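Core protein P7 (Pseudomonas phage phi12, PDB 2Q82) is a core protein of a double-stranded RNA phage, probably assisting, like P7 of related cystoviruses, in assembly of the polymerase complex and packaging of its genome. Local coordinates at residues V113-L116 against N117-D121; P36-G40 against F41-R45. One frame throughout, in Å; residues are numbered along the deposited sequence.

Contact 1 (V113-L116 against N117-D121); sequences VRVL and NDIAD
Val115 and Ile119 lie side by side, one turn apart, on the inner face of helix 112-127, with Val115 CG1 3.9 Å from Ile119 CD1. Ile119 CG1 sits anti to the carbonyl carbon (chi1 -64°), which swings the branch back along the helix so that its CD1 methyl reaches the valine. Branched aliphatic residues suit this face: Val115 packs on Tyr22 and Ile119 on Leu19 of helix 15-23, and Ile119 also meets Phe41. Beneath the pair runs an ordinary alpha-helical bond, Ile119 N to Val115 O at 3.2 Å.

The neighbouring side is polar but firmly held. Arg114 starts away from the following turn, but its chain bends twice and folds the guanidinium back over it. NH1 then makes a salt bridge of 2.7 Å with Asp118 OD1. The two flat groups are steeply inclined, 77° between planes, and NH1 alone makes the bond, unlike a parallel, two-pronged pairing. Asn117 CB lies over one face of the same guanidinium, 3.6 Å from NH2. The loose part is the outer end, where towards the exposed Val113 the packing thins to one side-chain approach, CG1 to Asn117 OD1 at 3.9 Å.

Asp118 itself is buried, and a short acid suits a place where several donors converge: its OD1 also forms a salt bridge with Arg18 NH2, while OD2 is hydrogen-bonded to Tyr22 OH. Both oxygens are thus engaged, the carboxylate's rotation is fixed, and helix 15-23 is tied to helix 112-127 beside the aliphatic seam. Two arginines sharing one carboxylate would probably favour its ionised form, which in turn would offset the closeness of their own positive charges.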
loop_
_atom_site.group_PDB
_atom_site.type_symbol
_atom_site.label_atom_id
_atom_site.label_comp_id
_atom_site.label_asym_id
_atom_site.label_seq_id
_atom_site.Cartn_x
_atom_site.Cartn_y
_atom_site.Cartn_z
ATOM N N VAL A 113 1.063 25.027 -6.251
ATOM C CA VAL A 113 1.522 26.381 -5.979
ATOM C C VAL A 113 0.912 26.875 -4.655
ATOM O O VAL A 113 1.577 27.497 -3.836
ATOM C CB VAL A 113 1.132 27.308 -7.107
ATOM C CG1 VAL A 113 1.424 28.751 -6.728
ATOM C CG2 VAL A 113 1.896 26.923 -8.360
ATOM N N ARG A 114 -0.368 26.584 -4.481
ATOM C CA ARG A 114 -1.038 26.983 -3.254
ATOM C C ARG A 114 -0.440 26.223 -2.097
ATOM O O ARG A 114 -0.203 26.813 -1.048
ATOM C CB ARG A 114 -2.527 26.678 -3.384
ATOM C CG ARG A 114 -3.278 26.664 -2.080
ATOM C CD ARG A 114 -3.960 27.946 -1.773
ATOM N NE ARG A 114 -3.123 29.094 -2.079
ATOM C CZ ARG A 114 -2.629 29.901 -1.151
ATOM N NH1 ARG A 114 -2.894 29.675 0.124
ATOM N NH2 ARG A 114 -1.890 30.943 -1.507
ATOM N N VAL A 115 -0.165 24.936 -2.264
ATOM C CA VAL A 115 0.433 24.148 -1.203
ATOM C C VAL A 115 1.783 24.727 -0.776
ATOM O O VAL A 115 2.047 24.928 0.407
ATOM C CB VAL A 115 0.647 22.691 -1.682
ATOM C CG1 VAL A 115 1.511 21.930 -0.699
ATOM C CG2 VAL A 115 -0.696 22.006 -1.851
ATOM N N LEU A 116 2.638 24.998 -1.751
ATOM C CA LEU A 116 3.952 25.540 -1.460
ATOM C C LEU A 116 3.866 26.910 -0.794
ATOM O O LEU A 116 4.638 27.216 0.108
ATOM C CB LEU A 116 4.762 25.634 -2.745
ATOM C CG LEU A 116 5.127 24.255 -3.288
ATOM C CD1 LEU A 116 5.694 24.389 -4.679
ATOM C CD2 LEU A 116 6.135 23.582 -2.369
ATOM N N ASN A 117 2.927 27.725 -1.264
ATOM C CA ASN A 117 2.716 29.052 -0.713
ATOM C C ASN A 117 2.442 28.937 0.778
ATOM O O ASN A 117 3.059 29.613 1.591
ATOM C CB ASN A 117 1.508 29.710 -1.368
ATOM C CG ASN A 117 1.819 30.295 -2.728
ATOM O OD1 ASN A 117 0.923 30.797 -3.403
ATOM N ND2 ASN A 117 3.077 30.248 -3.132
ATOM N N ASP A 118 1.492 28.082 1.123
ATOM C CA ASP A 118 1.113 27.897 2.513
ATOM C C ASP A 118 2.276 27.496 3.392
ATOM O O ASP A 118 2.472 28.041 4.474
ATOM C CB ASP A 118 0.010 26.845 2.637
ATOM C CG ASP A 118 -1.312 27.328 2.085
ATOM O OD1 ASP A 118 -1.558 28.554 2.126
ATOM O OD2 ASP A 118 -2.110 26.482 1.630
ATOM N N ILE A 119 3.050 26.527 2.930
ATOM C CA ILE A 119 4.178 26.054 3.709
ATOM C C ILE A 119 5.247 27.124 3.855
ATOM O O ILE A 119 5.845 27.271 4.911
ATOM C CB ILE A 119 4.784 24.807 3.070
ATOM C CG1 ILE A 119 3.749 23.672 3.102
ATOM C CG2 ILE A 119 6.048 24.416 3.802
ATOM C CD1 ILE A 119 4.076 22.482 2.214
ATOM N N ALA A 120 5.482 27.874 2.786
ATOM C CA ALA A 120 6.488 28.920 2.827
ATOM C C ALA A 120 6.022 30.027 3.755
ATOM O O ALA A 120 6.797 30.549 4.549
ATOM C CB ALA A 120 6.729 29.477 1.436
ATOM N N ASP A 121 4.749 30.387 3.649
ATOM C CA ASP A 121 4.209 31.453 4.485
ATOM C C ASP A 121 4.270 31.075 5.955
ATOM O O ASP A 121 4.578 31.904 6.806
ATOM C CB ASP A 121 2.758 31.756 4.131
ATOM C CG ASP A 121 2.609 32.423 2.777
ATOM O OD1 ASP A 121 3.613 32.920 2.230
ATOM O OD2 ASP A 121 1.471 32.460 2.270
#

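Contact 2 (P36-G40 against F41-R45)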
loop_
_atom_site.group_PDB
_atom_site.type_symbol
_atom_site.label_atom_id
_atom_site.label_comp_id
_atom_site.label_asym_id
_atom_site.label_seq_id
_atom_site.Cartn_x
_atom_site.Cartn_y
_atom_site.Cartn_z
ATOM N N PRO A 36 10.237 16.235 -11.365
ATOM C CA PRO A 36 10.589 17.594 -10.955
ATOM C C PRO A 36 11.245 17.688 -9.632
ATOM O O PRO A 36 11.260 16.726 -8.897
ATOM C CB PRO A 36 9.248 18.298 -10.894
ATOM C CG PRO A 36 8.280 17.223 -10.689
ATOM C CD PRO A 36 8.781 16.061 -11.451
ATOM N N VAL A 37 11.801 18.855 -9.335
ATOM C CA VAL A 37 12.352 19.085 -8.017
ATOM C C VAL A 37 11.273 19.987 -7.424
ATOM O O VAL A 37 10.736 20.864 -8.101
ATOM C CB VAL A 37 13.689 19.841 -8.022
ATOM C CG1 VAL A 37 14.117 20.124 -6.596
ATOM C CG2 VAL A 37 14.749 19.008 -8.710
ATOM N N ILE A 38 10.931 19.742 -6.172
ATOM C CA ILE A 38 9.901 20.518 -5.518
ATOM C C ILE A 38 10.422 20.828 -4.150
ATOM O O ILE A 38 10.718 19.938 -3.365
ATOM C CB ILE A 38 8.587 19.726 -5.415
ATOM C CG1 ILE A 38 8.080 19.412 -6.822
ATOM C CG2 ILE A 38 7.529 20.546 -4.718
ATOM C CD1 ILE A 38 7.051 18.292 -6.892
ATOM N N THR A 39 10.539 22.112 -3.877
ATOM C CA THR A 39 11.057 22.559 -2.614
ATOM C C THR A 39 10.433 21.931 -1.375
ATOM O O THR A 39 9.216 21.940 -1.197
ATOM C CB THR A 39 10.935 24.071 -2.513
ATOM O OG1 THR A 39 11.775 24.675 -3.501
ATOM C CG2 THR A 39 11.337 24.536 -1.135
ATOM N N GLY A 40 11.286 21.390 -0.517
ATOM C CA GLY A 40 10.805 20.795 0.710
ATOM C C GLY A 40 10.081 19.471 0.575
ATOM O O GLY A 40 9.523 18.973 1.548
ATOM N N PHE A 41 10.077 18.896 -0.620
ATOM C CA PHE A 41 9.402 17.620 -0.818
ATOM C C PHE A 41 10.281 16.553 -1.401
ATOM O O PHE A 41 11.089 16.831 -2.278
ATOM C CB PHE A 41 8.219 17.756 -1.761
ATOM C CG PHE A 41 7.026 18.290 -1.109
ATOM C CD1 PHE A 41 6.889 19.658 -0.912
ATOM C CD2 PHE A 41 6.053 17.431 -0.630
ATOM C CE1 PHE A 41 5.802 20.162 -0.224
ATOM C CE2 PHE A 41 4.961 17.913 0.060
ATOM C CZ PHE A 41 4.824 19.286 0.266
ATOM N N ASN A 42 10.115 15.323 -0.935
ATOM C CA ASN A 42 10.865 14.236 -1.532
ATOM C C ASN A 42 9.998 13.883 -2.721
ATOM O O ASN A 42 8.795 13.702 -2.581
ATOM C CB ASN A 42 10.967 13.046 -0.600
ATOM C CG ASN A 42 11.730 13.371 0.648
ATOM O OD1 ASN A 42 12.796 13.973 0.592
ATOM N ND2 ASN A 42 11.189 12.973 1.787
ATOM N N VAL A 43 10.602 13.798 -3.892
ATOM C CA VAL A 43 9.846 13.511 -5.088
ATOM C C VAL A 43 10.259 12.180 -5.670
ATOM O O VAL A 43 11.443 11.875 -5.744
ATOM C CB VAL A 43 10.049 14.614 -6.099
ATOM C CG1 VAL A 43 9.396 14.256 -7.411
ATOM C CG2 VAL A 43 9.468 15.895 -5.544
HETATM N N MSE A 44 9.301 11.388 -6.122
HETATM C CA MSE A 44 9.713 10.093 -6.582
HETATM C C MSE A 44 8.715 9.373 -7.463
HETATM O O MSE A 44 7.542 9.263 -7.118
HETATM C CB MSE A 44 10.014 9.268 -5.347
HETATM C CG MSE A 44 10.581 7.926 -5.608
HETATM SE SE MSE A 44 12.532 7.757 -5.657
HETATM C CE MSE A 44 13.215 9.579 -5.515
ATOM N N ARG A 45 9.181 8.875 -8.602
ATOM C CA ARG A 45 8.278 8.153 -9.472
ATOM C C ARG A 45 8.007 6.772 -8.866
ATOM O O ARG A 45 8.927 6.086 -8.417
ATOM C CB ARG A 45 8.860 7.994 -10.872
ATOM C CG ARG A 45 7.934 7.234 -11.798
ATOM C CD ARG A 45 8.389 7.291 -13.231
ATOM N NE ARG A 45 8.296 8.630 -13.800
ATOM C CZ ARG A 45 7.158 9.255 -14.087
ATOM N NH1 ARG A 45 5.990 8.677 -13.857
ATOM N NH2 ARG A 45 7.185 10.462 -14.629
HETATM O O HOH W 1 12.459 17.868 -4.118
#
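Ile38 and Phe41 are the first and last residues of a type II beta turn, with Thr39 and Gly40 at its corners, that leads into strand 42-45, an outermost strand of the chain's parallel sheet. Its defining hydrogen bond runs from Phe41 N to Ile38 O, 3.0 Å long with an angle of 154° at the hydrogen. Gly40 takes the third position, where the left-handed backbone (phi 73°) is easy for a residue without a side chain; Thr39, before it, turns its side chain outward at an exposed corner. Water 1 adds a second polar link between the limbs, accepting from Ile38 N and donating to Phe41 O at 2.5 Å, so both backbone polar groups of each of these two residues are used in joining the limbs.

Apolar contacts fill the inner side. The buried Ile38 stands between Phe41 and Val43: its CG2 methyl comes 4.0 Å from Phe41 CD1, the two side chains meeting at a slant, and its CD1 touches Val43 CG2 at 3.7 Å, nearly at right angles. A beta-branched isoleucine can serve both neighbours because its branches diverge at CB. Val43 points back toward the loop and sets CG1 3.4 Å from the carbonyl oxygen of Pro36, a van der Waals contact that marks where the incoming limb passes the strand. Beyond the turn, Phe41 and Ile38 both pack on Met112 of helix 112-127 and on Val60 of strand 59-63, while Asn42 and Met44 pair through their backbones with that strand.

The aromatic ring is placed by its first torsion, chi1 -80°, which puts CG beside the backbone N and turns the ring back along the turn. There Thr39 O lies at the ring edge, near its plane, 3.3 Å from Phe41 CD1.

In the fold
The two contacts meet through apolar side chains. Leu116 CD2 of contact 1 lies 4.1 Å from Ile38 CG2 of contact 2, and Ile119 CD1 reaches Phe41 CE1 at 3.8 Å, so the turn before strand 42-45 leans on helix 112-127. Neither is wholly core: contact 1 is partly buried, its centre about 14 Å from the centre of the chain, and contact 2 is a surface contact, though its centre is nearer that point, at about 10 Å, and built round the buried Ile38. In 113-121 a regular helix adds a charged network aimed at helix 15-23; in 36-45 one turn bond and a water join limbs that otherwise meet through apolar side chains resting on one another and on backbone carbonyls.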